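Local coordinates for PmbA-related protein (Thermotoga maritima, PDB 1VL4), which probably acts as a metallopeptidase, as assigned to its family, and has been described as a putative modulator of DNA gyrase, at residues V237-A243 against V366-V371; K418-G423 against P435-V441; A221-I225 against A389-W393; G226-I230 against H401-I406; G196-E200 against E212-A217. The contacts are given in a common frame with arbitrary orientation. Where two conformers were deposited one is given. Residue numbers count along the deposited sequence, not the author numbering.

Contact 1: V237-A243 against V366-V371; sequences VLMRNTA and VVITEV
Aliphatic side chains of two parallel strands form the apolar centre. V237, M239, V366 and I368 share one sheet face, A243 CB coming 3.9 Å from I368 CG2 and V237 CG1 3.8 Å from I368 CD1; L238 and V367 occupy the other. The axes of 237-239 and 366-371 pass 4.6 Å apart at 24°, pairing V237, L238 and M239 with V366, V367 and I368. Backbone bonds fix this register: L238 N to V366 O (2.7 Å), I368 N to L238 O (2.9 Å) and R240 N to I368 O (2.8 Å). R240 is the N-cap of the next helix; within its first turn T242 OG1 (chi1 p) donates to T369 O (2.5 Å) and accepts from R240 NE (3.0 Å) and NH1 (3.1 Å). R240 (t, t, p) also pairs its NH1 with E370 OE2 (E370 m, m), a salt bridge of 3.2 Å, and with E220. On strand 365-372's other edge, T369 and E370 face K390 of antiparallel 384-395, a classic beta bulge in a mixed sheet.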
# COMPACT_ATOMS: atom_id res chain seq x y z
N VAL A 237 9.88 -1.14 31.96
CA VAL A 237 8.73 -1.30 31.07
C VAL A 237 8.35 -2.76 30.99
O VAL A 237 9.16 -3.62 30.58
CB VAL A 237 9.01 -0.72 29.65
CG1 VAL A 237 7.92 -1.17 28.67
CG2 VAL A 237 9.09 0.82 29.68
N LEU A 238 7.11 -3.06 31.39
CA LEU A 238 6.55 -4.38 31.11
C LEU A 238 5.82 -4.25 29.76
O LEU A 238 4.75 -3.65 29.66
CB LEU A 238 5.62 -4.81 32.23
CG LEU A 238 4.74 -6.06 32.07
CD1 LEU A 238 5.47 -7.16 31.39
CD2 LEU A 238 4.25 -6.45 33.49
N MET A 239 6.45 -4.74 28.71
CA MET A 239 5.84 -4.67 27.40
C MET A 239 4.96 -5.87 27.14
O MET A 239 5.44 -6.98 26.92
CB MET A 239 6.90 -4.49 26.35
CG MET A 239 6.33 -4.43 24.95
SD MET A 239 7.44 -3.62 23.80
CE MET A 239 7.66 -2.10 24.65
N ARG A 240 3.65 -5.66 27.16
CA ARG A 240 2.72 -6.74 26.93
C ARG A 240 2.95 -7.34 25.53
O ARG A 240 3.40 -6.65 24.62
CB ARG A 240 1.29 -6.29 27.05
CG ARG A 240 0.30 -7.44 27.26
CD ARG A 240 -1.09 -6.95 27.53
NE ARG A 240 -1.69 -6.42 26.31
CZ ARG A 240 -2.85 -5.78 26.28
NH1 ARG A 240 -3.29 -5.32 25.13
NH2 ARG A 240 -3.58 -5.63 27.39
N ASN A 241 2.63 -8.63 25.43
CA ASN A 241 2.71 -9.38 24.18
C ASN A 241 2.22 -8.62 22.94
O ASN A 241 2.92 -8.57 21.92
CB ASN A 241 2.05 -10.81 24.31
CG ASN A 241 0.63 -10.82 24.87
OD1 ASN A 241 -0.09 -9.82 24.86
ND2 ASN A 241 0.19 -12.02 25.31
N THR A 242 1.05 -8.02 23.02
CA THR A 242 0.46 -7.29 21.89
C THR A 242 1.36 -6.15 21.37
O THR A 242 1.43 -5.93 20.17
CB THR A 242 -0.89 -6.69 22.26
OG1 THR A 242 -0.77 -6.01 23.51
CG2 THR A 242 -1.91 -7.77 22.45
N ALA A 243 2.05 -5.43 22.27
CA ALA A 243 2.99 -4.36 21.83
C ALA A 243 4.25 -5.01 21.22
O ALA A 243 4.74 -4.60 20.15
CB ALA A 243 3.34 -3.45 22.99
N VAL A 366 6.13 1.13 34.07
CA VAL A 366 5.16 1.31 33.01
C VAL A 366 4.82 -0.03 32.37
O VAL A 366 5.70 -0.85 32.15
CB VAL A 366 5.69 2.24 31.91
CG1 VAL A 366 4.65 2.39 30.79
CG2 VAL A 366 6.06 3.60 32.51
N VAL A 367 3.54 -0.24 32.09
CA VAL A 367 3.10 -1.33 31.24
C VAL A 367 2.73 -0.71 29.87
O VAL A 367 1.97 0.22 29.80
CB VAL A 367 1.88 -2.06 31.82
CG1 VAL A 367 1.26 -3.03 30.78
CG2 VAL A 367 2.25 -2.81 33.12
N ILE A 368 3.32 -1.22 28.80
CA ILE A 368 2.95 -0.79 27.47
C ILE A 368 2.22 -1.92 26.79
O ILE A 368 2.76 -3.03 26.63
CB ILE A 368 4.18 -0.25 26.70
CG1 ILE A 368 4.43 1.19 27.16
CG2 ILE A 368 3.97 -0.25 25.14
CD1 ILE A 368 5.80 1.57 27.05
N THR A 369 0.98 -1.63 26.40
CA THR A 369 0.07 -2.62 25.82
C THR A 369 -0.06 -2.53 24.30
O THR A 369 -0.39 -3.52 23.68
CB THR A 369 -1.35 -2.49 26.38
OG1 THR A 369 -1.79 -1.13 26.23
CG2 THR A 369 -1.37 -2.87 27.87
N GLU A 370 0.16 -1.36 23.74
CA GLU A 370 0.11 -1.16 22.29
C GLU A 370 1.11 -0.09 21.88
O GLU A 370 1.37 0.86 22.64
CB GLU A 370 -1.29 -0.74 21.84
CG GLU A 370 -2.45 -1.63 22.39
CD GLU A 370 -2.48 -3.02 21.78
OE1 GLU A 370 -1.75 -3.25 20.77
OE2 GLU A 370 -3.24 -3.87 22.30
N VAL A 371 1.69 -0.28 20.69
CA VAL A 371 2.50 0.77 20.03
C VAL A 371 1.91 1.15 18.64
O VAL A 371 1.27 0.36 18.00
CB VAL A 371 3.97 0.32 19.86
CG1 VAL A 371 4.69 0.31 21.20
CG2 VAL A 371 4.08 -1.06 19.20

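Contact 2: K418-G423 against P435-V441; sequences KIVLVG and PSVLVEV
Strands 419-422 and 437-439 run antiparallel, their axes 4.8 Å apart and 160° between directions. I419 pairs with V439 and V422 with V437 as non-hydrogen-bonded pairs, whereas L421 and L438 form a hydrogen-bonded one; between I419 and L421 the register slips by one residue, a beta bulge accommodated by V420 at phi/psi -98/-21. The backbone ladder comprises E440 N to K418 O (2.8 Å), V420 N to L438 O (2.9 Å), L438 N to L421 O (2.8 Å) and G423 N to S436 O (2.9 Å). On one face I419 CG2 approaches V437 CB at 3.8 Å, and V422 CG1 (chi1 t) meets P435 CG at 3.5 Å. The other face carries L421 (m) and L438 (t), their CB atoms 4.2 Å apart, close to helix 355-362. K418 extends past the corner at E440, its NZ donating to V441 O at 2.7 Å. Main-chain bonds thus set the alignment and aliphatic side chains pack on both faces, while the lysine ammonium ties down a carbonyl beyond the corner.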
# COMPACT_ATOMS: atom_id res chain seq x y z
N LYS A 418 18.16 -5.48 27.41
CA LYS A 418 17.53 -5.15 28.69
C LYS A 418 16.29 -5.97 29.00
O LYS A 418 15.61 -5.73 29.98
CB LYS A 418 17.18 -3.67 28.70
CG LYS A 418 18.45 -2.80 28.69
CD LYS A 418 18.17 -1.32 28.89
CE LYS A 418 17.44 -0.68 27.70
NZ LYS A 418 17.30 0.81 27.95
N ILE A 419 15.97 -6.95 28.17
CA ILE A 419 14.89 -7.88 28.58
C ILE A 419 15.45 -8.80 29.69
O ILE A 419 16.28 -9.65 29.45
CB ILE A 419 14.29 -8.67 27.40
CG1 ILE A 419 13.51 -7.71 26.48
CG2 ILE A 419 13.34 -9.77 27.93
CD1 ILE A 419 13.20 -8.27 25.06
N VAL A 420 15.00 -8.58 30.92
CA VAL A 420 15.51 -9.35 32.04
C VAL A 420 14.61 -10.53 32.45
O VAL A 420 15.07 -11.46 33.08
CB VAL A 420 15.82 -8.41 33.27
CG1 VAL A 420 16.86 -7.37 32.89
CG2 VAL A 420 14.57 -7.74 33.84
N LEU A 421 13.33 -10.48 32.09
CA LEU A 421 12.38 -11.56 32.34
C LEU A 421 11.35 -11.66 31.26
O LEU A 421 10.84 -10.64 30.78
CB LEU A 421 11.63 -11.33 33.64
CG LEU A 421 12.25 -11.65 35.00
CD1 LEU A 421 11.29 -11.14 36.08
CD2 LEU A 421 12.55 -13.16 35.15
N VAL A 422 11.01 -12.91 30.91
CA VAL A 422 10.11 -13.24 29.80
C VAL A 422 8.93 -14.04 30.36
O VAL A 422 9.11 -14.98 31.11
CB VAL A 422 10.86 -14.05 28.71
CG1 VAL A 422 10.00 -14.35 27.51
CG2 VAL A 422 12.15 -13.27 28.28
N GLY A 423 7.74 -13.67 29.93
CA GLY A 423 6.48 -14.29 30.37
C GLY A 423 6.14 -15.57 29.65
O GLY A 423 6.84 -16.01 28.73
N PRO A 435 5.44 -13.66 24.05
CA PRO A 435 4.85 -13.34 25.35
C PRO A 435 5.13 -11.91 25.73
O PRO A 435 5.72 -11.16 24.97
CB PRO A 435 5.56 -14.31 26.27
CG PRO A 435 6.96 -14.31 25.72
CD PRO A 435 6.82 -14.14 24.22
N SER A 436 4.67 -11.49 26.89
CA SER A 436 5.04 -10.22 27.46
C SER A 436 6.50 -10.36 27.97
O SER A 436 6.96 -11.47 28.20
CB SER A 436 4.09 -9.86 28.60
OG SER A 436 2.74 -9.86 28.17
N VAL A 437 7.20 -9.24 28.08
CA VAL A 437 8.54 -9.15 28.66
C VAL A 437 8.67 -7.97 29.59
O VAL A 437 7.92 -6.94 29.47
CB VAL A 437 9.65 -9.01 27.57
CG1 VAL A 437 9.64 -10.22 26.65
CG2 VAL A 437 9.49 -7.68 26.76
N LEU A 438 9.59 -8.12 30.54
CA LEU A 438 10.07 -7.04 31.38
C LEU A 438 11.42 -6.50 30.89
O LEU A 438 12.42 -7.23 30.80
CB LEU A 438 10.18 -7.50 32.83
CG LEU A 438 10.75 -6.44 33.76
CD1 LEU A 438 9.89 -5.14 33.74
CD2 LEU A 438 10.87 -7.03 35.16
N VAL A 439 11.40 -5.21 30.54
CA VAL A 439 12.57 -4.49 30.03
C VAL A 439 13.07 -3.61 31.21
O VAL A 439 12.30 -2.82 31.81
CB VAL A 439 12.20 -3.62 28.76
CG1 VAL A 439 13.43 -2.93 28.17
CG2 VAL A 439 11.52 -4.42 27.71
N GLU A 440 14.35 -3.78 31.54
CA GLU A 440 14.96 -3.10 32.69
C GLU A 440 14.62 -1.62 32.80
O GLU A 440 14.27 -1.09 33.90
CB GLU A 440 16.47 -3.26 32.62
CG GLU A 440 17.24 -2.66 33.80
CD GLU A 440 17.29 -3.53 35.05
OE1 GLU A 440 16.38 -4.37 35.24
OE2 GLU A 440 18.25 -3.35 35.84
N VAL A 441 14.83 -0.92 31.70
CA VAL A 441 14.48 0.48 31.64
C VAL A 441 14.33 0.90 30.18
O VAL A 441 15.05 0.43 29.31
CB VAL A 441 15.52 1.37 32.43
CG1 VAL A 441 16.90 1.35 31.81
CG2 VAL A 441 15.05 2.78 32.55

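Contact 3: A221-I225 against A389-W393; sequences AISLI and AKGYW
L224 lays its CD2 against the ring of Y392, 3.5 Å from CZ. Here the C-terminal part of helix 210-223 packs on strand 384-395 of the mixed sheet, joining the family's central and C-terminal regions. Its 214 Å² illustrate how a few side chains can join two parts of a fold. The backbones stay well apart, the nearest CA atoms being those of L224 and Y392 at 7.8 Å. A221 and I222 are helical, S223 and L224 have phi/psi -64/-20 and -88/-3, and I225 is extended at -66/134. Residues 389-393 are extended throughout. L224 adopts chi1 m and chi2 t, so that its side chain, which leaves the backbone sideways, ends near the strand: CD2 is 3.7 Å from G391 O and CD1 4.1 Å from K390 CE. The K390 ammonium itself bonds to S195. Y392 (chi1 m, chi2 80°) leaves its backbone sideways, but its ring ends near the helix, bringing its hydroxyl to S223, whose CB points toward the strand with chi1 p. S223 also bonds back to E220 O in its own helix. Across the interface S223 OG and Y392 OH form a very short hydrogen bond of 2.4 Å.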
# COMPACT_ATOMS: atom_id res chain seq x y z
N ALA A 221 -10.48 -0.72 26.12
CA ALA A 221 -10.83 0.69 26.10
C ALA A 221 -11.19 1.25 27.48
O ALA A 221 -10.77 2.35 27.85
CB ALA A 221 -12.00 0.91 25.11
N ILE A 222 -11.99 0.49 28.22
CA ILE A 222 -12.52 0.94 29.50
C ILE A 222 -11.41 1.11 30.55
O ILE A 222 -11.45 2.01 31.39
CB ILE A 222 -13.56 -0.06 30.02
CG1 ILE A 222 -14.90 0.15 29.30
CG2 ILE A 222 -13.80 0.08 31.53
CD1 ILE A 222 -15.83 -1.07 29.35
N SER A 223 -10.42 0.22 30.49
CA SER A 223 -9.33 0.22 31.44
C SER A 223 -8.46 1.48 31.35
O SER A 223 -7.75 1.82 32.31
CB SER A 223 -8.48 -1.03 31.27
OG SER A 223 -7.76 -0.99 30.08
N LEU A 224 -8.54 2.17 30.21
CA LEU A 224 -7.81 3.43 30.02
C LEU A 224 -8.60 4.65 30.49
O LEU A 224 -8.09 5.78 30.45
CB LEU A 224 -7.41 3.61 28.55
CG LEU A 224 -6.45 2.55 28.03
CD1 LEU A 224 -6.32 2.73 26.52
CD2 LEU A 224 -5.10 2.62 28.73
N ILE A 225 -9.83 4.45 30.96
CA ILE A 225 -10.59 5.58 31.47
C ILE A 225 -9.90 6.06 32.73
O ILE A 225 -9.55 5.24 33.58
CB ILE A 225 -12.03 5.20 31.80
CG1 ILE A 225 -12.77 4.79 30.50
CG2 ILE A 225 -12.74 6.34 32.55
CD1 ILE A 225 -14.14 4.22 30.80
N ALA A 389 2.53 5.30 22.12
CA ALA A 389 2.23 4.07 22.86
C ALA A 389 1.05 4.25 23.81
O ALA A 389 0.65 5.39 24.13
CB ALA A 389 3.48 3.59 23.63
N LYS A 390 0.47 3.12 24.20
CA LYS A 390 -0.60 3.06 25.22
C LYS A 390 -0.11 2.15 26.34
O LYS A 390 0.56 1.16 26.08
CB LYS A 390 -1.85 2.41 24.62
CG LYS A 390 -2.75 3.33 23.76
CD LYS A 390 -3.75 2.46 22.98
CE LYS A 390 -5.04 3.21 22.67
NZ LYS A 390 -4.87 4.23 21.56
N GLY A 391 -0.49 2.46 27.57
CA GLY A 391 -0.13 1.64 28.70
C GLY A 391 -0.69 2.16 30.03
O GLY A 391 -1.67 2.93 30.04
N TYR A 392 -0.04 1.73 31.12
CA TYR A 392 -0.53 1.90 32.48
C TYR A 392 0.66 2.21 33.39
O TYR A 392 1.80 1.84 33.06
CB TYR A 392 -1.18 0.58 32.95
CG TYR A 392 -2.34 0.18 32.08
CD1 TYR A 392 -2.12 -0.45 30.86
CD2 TYR A 392 -3.66 0.51 32.42
CE1 TYR A 392 -3.17 -0.76 30.02
CE2 TYR A 392 -4.74 0.17 31.56
CZ TYR A 392 -4.48 -0.46 30.37
OH TYR A 392 -5.49 -0.83 29.48
N TRP A 393 0.38 2.83 34.53
CA TRP A 393 1.33 3.02 35.62
C TRP A 393 1.08 1.90 36.65
O TRP A 393 -0.08 1.58 36.96
CB TRP A 393 1.16 4.40 36.28
CG TRP A 393 2.12 4.59 37.41
CD1 TRP A 393 1.83 4.63 38.75
CD2 TRP A 393 3.55 4.72 37.30
NE1 TRP A 393 3.00 4.78 39.47
CE2 TRP A 393 4.06 4.81 38.60
CE3 TRP A 393 4.44 4.73 36.22
CZ2 TRP A 393 5.42 4.96 38.85
CZ3 TRP A 393 5.78 4.87 36.48
CH2 TRP A 393 6.26 4.98 37.77

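Contact 4: G226-I230 against H401-I406; sequences GSKTI and HGVEDI
K228, with chi1 m, chi2 t, chi3 p and chi4 p, drapes its aliphatic chain over the imidazole of H401 (chi1 p, chi2 79°). Its CD stands 4.1 Å from the ring centroid and 4° off the normal, a CH-pi contact, while H401 ND1 bonds to G402 O at 3.0 Å, which holds the ring in place. T229, at chi1 -150°, donates OG1 to E404 O at 2.5 Å. S227 (m) sets CB 3.4 Å from E404 CG and gives its hydroxyl to L224 O; E404, with chi2 -145°, sends its carboxylate to R194. I230 (p) places CG2 4.0 Å from V403 CG1. The backbones run 51° apart end to end and share one bridge, K228 with V403, made by K228 N to G402 O (3.0 Å) and E404 N to K228 O (2.8 Å). A CB on G402 would clash with S227 OG. At D405, phi/psi 54/57, the chain turns a corner. Here an irregular linker, running from helix 210-223 to strand 233-239, is pinned by an isolated beta bridge to an extended strand of the mixed sheet.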
# COMPACT_ATOMS: atom_id res chain seq x y z
N GLY A 226 -9.72 7.39 32.83
CA GLY A 226 -8.98 8.02 33.92
C GLY A 226 -7.47 8.01 33.72
O GLY A 226 -6.71 8.18 34.67
N SER A 227 -7.02 7.78 32.49
CA SER A 227 -5.61 7.89 32.18
C SER A 227 -5.08 9.26 32.59
O SER A 227 -5.82 10.23 32.66
CB SER A 227 -5.34 7.62 30.71
OG SER A 227 -5.44 6.23 30.44
N LYS A 228 -3.79 9.28 32.91
CA LYS A 228 -3.06 10.48 33.29
C LYS A 228 -1.75 10.36 32.56
O LYS A 228 -1.32 9.25 32.25
CB LYS A 228 -2.82 10.51 34.80
CG LYS A 228 -4.10 10.36 35.63
CD LYS A 228 -3.83 10.36 37.13
CE LYS A 228 -3.54 11.75 37.68
NZ LYS A 228 -4.67 12.72 37.50
N THR A 229 -1.09 11.46 32.27
CA THR A 229 0.23 11.33 31.63
C THR A 229 1.23 11.22 32.78
O THR A 229 0.85 11.30 33.95
CB THR A 229 0.54 12.47 30.61
OG1 THR A 229 1.41 11.97 29.57
CG2 THR A 229 1.15 13.71 31.30
N ILE A 230 2.49 10.95 32.46
CA ILE A 230 3.52 10.85 33.47
C ILE A 230 4.71 11.69 33.05
O ILE A 230 4.79 12.08 31.88
CB ILE A 230 3.97 9.36 33.70
CG1 ILE A 230 4.70 8.82 32.48
CG2 ILE A 230 2.78 8.49 34.10
CD1 ILE A 230 5.29 7.43 32.71
N HIS A 401 -3.23 3.12 37.10
CA HIS A 401 -4.02 3.95 36.17
C HIS A 401 -3.41 3.96 34.79
O HIS A 401 -2.21 3.76 34.64
CB HIS A 401 -4.18 5.39 36.67
CG HIS A 401 -2.88 6.11 36.91
ND1 HIS A 401 -2.14 6.67 35.89
CD2 HIS A 401 -2.23 6.41 38.06
CE1 HIS A 401 -1.07 7.26 36.40
NE2 HIS A 401 -1.11 7.12 37.71
N GLY A 402 -4.24 4.19 33.77
CA GLY A 402 -3.75 4.24 32.41
C GLY A 402 -2.86 5.46 32.20
O GLY A 402 -2.91 6.40 32.96
N VAL A 403 -2.01 5.40 31.18
CA VAL A 403 -1.05 6.47 30.92
C VAL A 403 -1.33 7.12 29.54
O VAL A 403 -1.21 6.46 28.53
CB VAL A 403 0.41 5.94 31.01
CG1 VAL A 403 1.40 7.03 30.67
CG2 VAL A 403 0.68 5.46 32.42
N GLU A 404 -1.68 8.39 29.58
CA GLU A 404 -1.99 9.22 28.41
C GLU A 404 -0.78 9.74 27.68
O GLU A 404 0.20 10.17 28.32
CB GLU A 404 -2.66 10.52 28.86
CG GLU A 404 -4.05 10.42 29.37
CD GLU A 404 -4.84 11.62 29.00
OE1 GLU A 404 -5.12 11.76 27.79
OE2 GLU A 404 -5.19 12.41 29.90
N ASP A 405 -0.90 9.79 26.36
CA ASP A 405 -0.05 10.65 25.57
C ASP A 405 1.40 10.36 25.86
O ASP A 405 2.14 11.24 26.29
CB ASP A 405 -0.37 12.11 25.88
CG ASP A 405 -1.79 12.49 25.54
OD1 ASP A 405 -2.28 12.09 24.46
OD2 ASP A 405 -2.40 13.21 26.36
N ILE A 406 1.80 9.11 25.68
CA ILE A 406 3.20 8.79 25.86
C ILE A 406 3.86 8.29 24.58
O ILE A 406 3.22 7.71 23.71
CB ILE A 406 3.43 7.80 27.02
CG1 ILE A 406 2.55 6.56 26.87
CG2 ILE A 406 3.22 8.52 28.34
CD1 ILE A 406 3.11 5.36 27.60

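Contact 5: G196-E200 against E212-A217; sequences GSWYE and EIGKRA
W198 loses most surface, 97 Å², to helix 212-217. With chi1 t and chi2 -102°, its indole faces R216: R216 CB sits 4.0 Å from the centroid of the five-membered ring, 24° off the normal, a CH-pi contact. I213 (m, t), with 88 Å² covered, fills the space beside the indole, its CG2 3.6 Å from W198 O and its CD1 3.5 Å from E200 OE1. Strand 196-200 and the helix run at 154° with axes 6.6 Å apart, a nearly antiparallel packing of helix 210-223 on strand 194-202, outermost within this chain's six-stranded antiparallel sheet. The CA atoms of S197 and A217 are 4.2 Å apart, and G196 CA approaches A217 O at 3.7 Å, too near for a CB. R216, with 67 Å² covered, pairs its NE with E212 OE2 within the helix (2.9 Å, by charge alone, the oxygen out of the guanidinium plane and less surely placed); its NH2 is 4.2 Å from E200 OE2, beyond a salt bridge, and E200 OE1 accepts from N209 N.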
# COMPACT_ATOMS: atom_id res chain seq x y z
N GLY A 196 -9.59 0.78 22.44
CA GLY A 196 -9.15 -0.55 22.79
C GLY A 196 -9.44 -1.42 21.57
O GLY A 196 -10.33 -1.11 20.76
N SER A 197 -8.65 -2.47 21.40
CA SER A 197 -8.93 -3.47 20.37
C SER A 197 -8.42 -4.84 20.76
O SER A 197 -7.62 -4.99 21.73
CB SER A 197 -8.35 -3.03 19.03
OG SER A 197 -6.94 -3.07 18.96
N TRP A 198 -8.92 -5.85 20.07
CA TRP A 198 -8.44 -7.20 20.27
C TRP A 198 -8.70 -8.00 18.99
O TRP A 198 -9.66 -7.72 18.28
CB TRP A 198 -9.17 -7.85 21.47
CG TRP A 198 -8.48 -9.07 21.98
CD1 TRP A 198 -8.81 -10.36 21.76
CD2 TRP A 198 -7.27 -9.09 22.74
NE1 TRP A 198 -7.88 -11.19 22.32
CE2 TRP A 198 -6.94 -10.44 22.96
CE3 TRP A 198 -6.46 -8.09 23.29
CZ2 TRP A 198 -5.83 -10.82 23.69
CZ3 TRP A 198 -5.35 -8.48 24.03
CH2 TRP A 198 -5.06 -9.83 24.22
N TYR A 199 -7.85 -8.99 18.72
CA TYR A 199 -8.04 -9.91 17.59
C TYR A 199 -7.66 -11.31 18.02
O TYR A 199 -6.87 -11.52 18.99
CB TYR A 199 -7.19 -9.51 16.37
CG TYR A 199 -5.70 -9.59 16.61
CD1 TYR A 199 -4.97 -10.77 16.38
CD2 TYR A 199 -5.01 -8.50 17.09
CE1 TYR A 199 -3.57 -10.83 16.68
CE2 TYR A 199 -3.65 -8.55 17.38
CZ TYR A 199 -2.95 -9.70 17.19
OH TYR A 199 -1.61 -9.66 17.48
N GLU A 200 -8.21 -12.28 17.30
CA GLU A 200 -7.72 -13.67 17.37
C GLU A 200 -7.44 -14.13 15.92
O GLU A 200 -8.15 -13.76 14.98
CB GLU A 200 -8.75 -14.58 18.06
CG GLU A 200 -8.78 -14.53 19.62
CD GLU A 200 -10.08 -15.14 20.30
OE1 GLU A 200 -10.87 -15.91 19.67
OE2 GLU A 200 -10.28 -14.82 21.52
N GLU A 212 -15.87 -13.27 23.25
CA GLU A 212 -14.68 -12.88 24.01
C GLU A 212 -13.88 -11.76 23.33
O GLU A 212 -13.28 -10.91 24.01
CB GLU A 212 -13.79 -14.08 24.26
CG GLU A 212 -12.47 -13.75 24.97
CD GLU A 212 -12.69 -13.08 26.35
OE1 GLU A 212 -13.79 -13.18 26.94
OE2 GLU A 212 -11.74 -12.46 26.86
N ILE A 213 -13.83 -11.79 22.00
CA ILE A 213 -13.08 -10.80 21.27
C ILE A 213 -13.69 -9.40 21.45
O ILE A 213 -12.97 -8.42 21.63
CB ILE A 213 -12.98 -11.14 19.74
CG1 ILE A 213 -12.03 -12.32 19.53
CG2 ILE A 213 -12.48 -9.92 18.94
CD1 ILE A 213 -12.16 -13.02 18.17
N GLY A 214 -15.01 -9.31 21.34
CA GLY A 214 -15.71 -8.05 21.55
C GLY A 214 -15.58 -7.57 22.99
O GLY A 214 -15.31 -6.40 23.23
N LYS A 215 -15.74 -8.50 23.92
CA LYS A 215 -15.59 -8.22 25.37
C LYS A 215 -14.17 -7.68 25.70
O LYS A 215 -14.03 -6.64 26.33
CB LYS A 215 -15.87 -9.51 26.15
CG LYS A 215 -15.94 -9.34 27.68
CD LYS A 215 -15.85 -10.68 28.41
CE LYS A 215 -16.30 -10.57 29.87
NZ LYS A 215 -15.68 -11.65 30.72
N ARG A 216 -13.11 -8.36 25.24
CA ARG A 216 -11.75 -7.81 25.35
C ARG A 216 -11.50 -6.43 24.73
O ARG A 216 -10.79 -5.64 25.32
CB ARG A 216 -10.68 -8.78 24.88
CG ARG A 216 -10.75 -10.03 25.67
CD ARG A 216 -9.43 -10.68 25.99
NE ARG A 216 -9.32 -12.01 25.40
CZ ARG A 216 -8.50 -12.97 25.84
NH1 ARG A 216 -7.71 -12.76 26.89
NH2 ARG A 216 -8.46 -14.14 25.22
N ALA A 217 -12.04 -6.15 23.55
CA ALA A 217 -11.89 -4.86 22.96
C ALA A 217 -12.47 -3.76 23.87
O ALA A 217 -11.84 -2.71 24.08
CB ALA A 217 -12.55 -4.86 21.59

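Four of the five contacts meet on one mixed sheet, illustrating how segments near and far in the sequence come together in one sheet. Contacts 1 and 2, with centres 10 Å apart, join where M239 N lies 2.8 Å from V437 O, and contacts 1 and 3, also 10 Å apart, where T369 N lies 2.8 Å from K390 O. Contact 4, its centre about 7 Å from that of contact 3, continues the sheet through G391 O and V403 N at 2.7 Å. Contact 5 belongs to the six-stranded antiparallel sheet, yet W198 CZ3 comes within 3.9 Å of T242 CG2 in contact 1, and helix 210-223 carries it into contact 3. The model defines no metal or ligand site against which to place them.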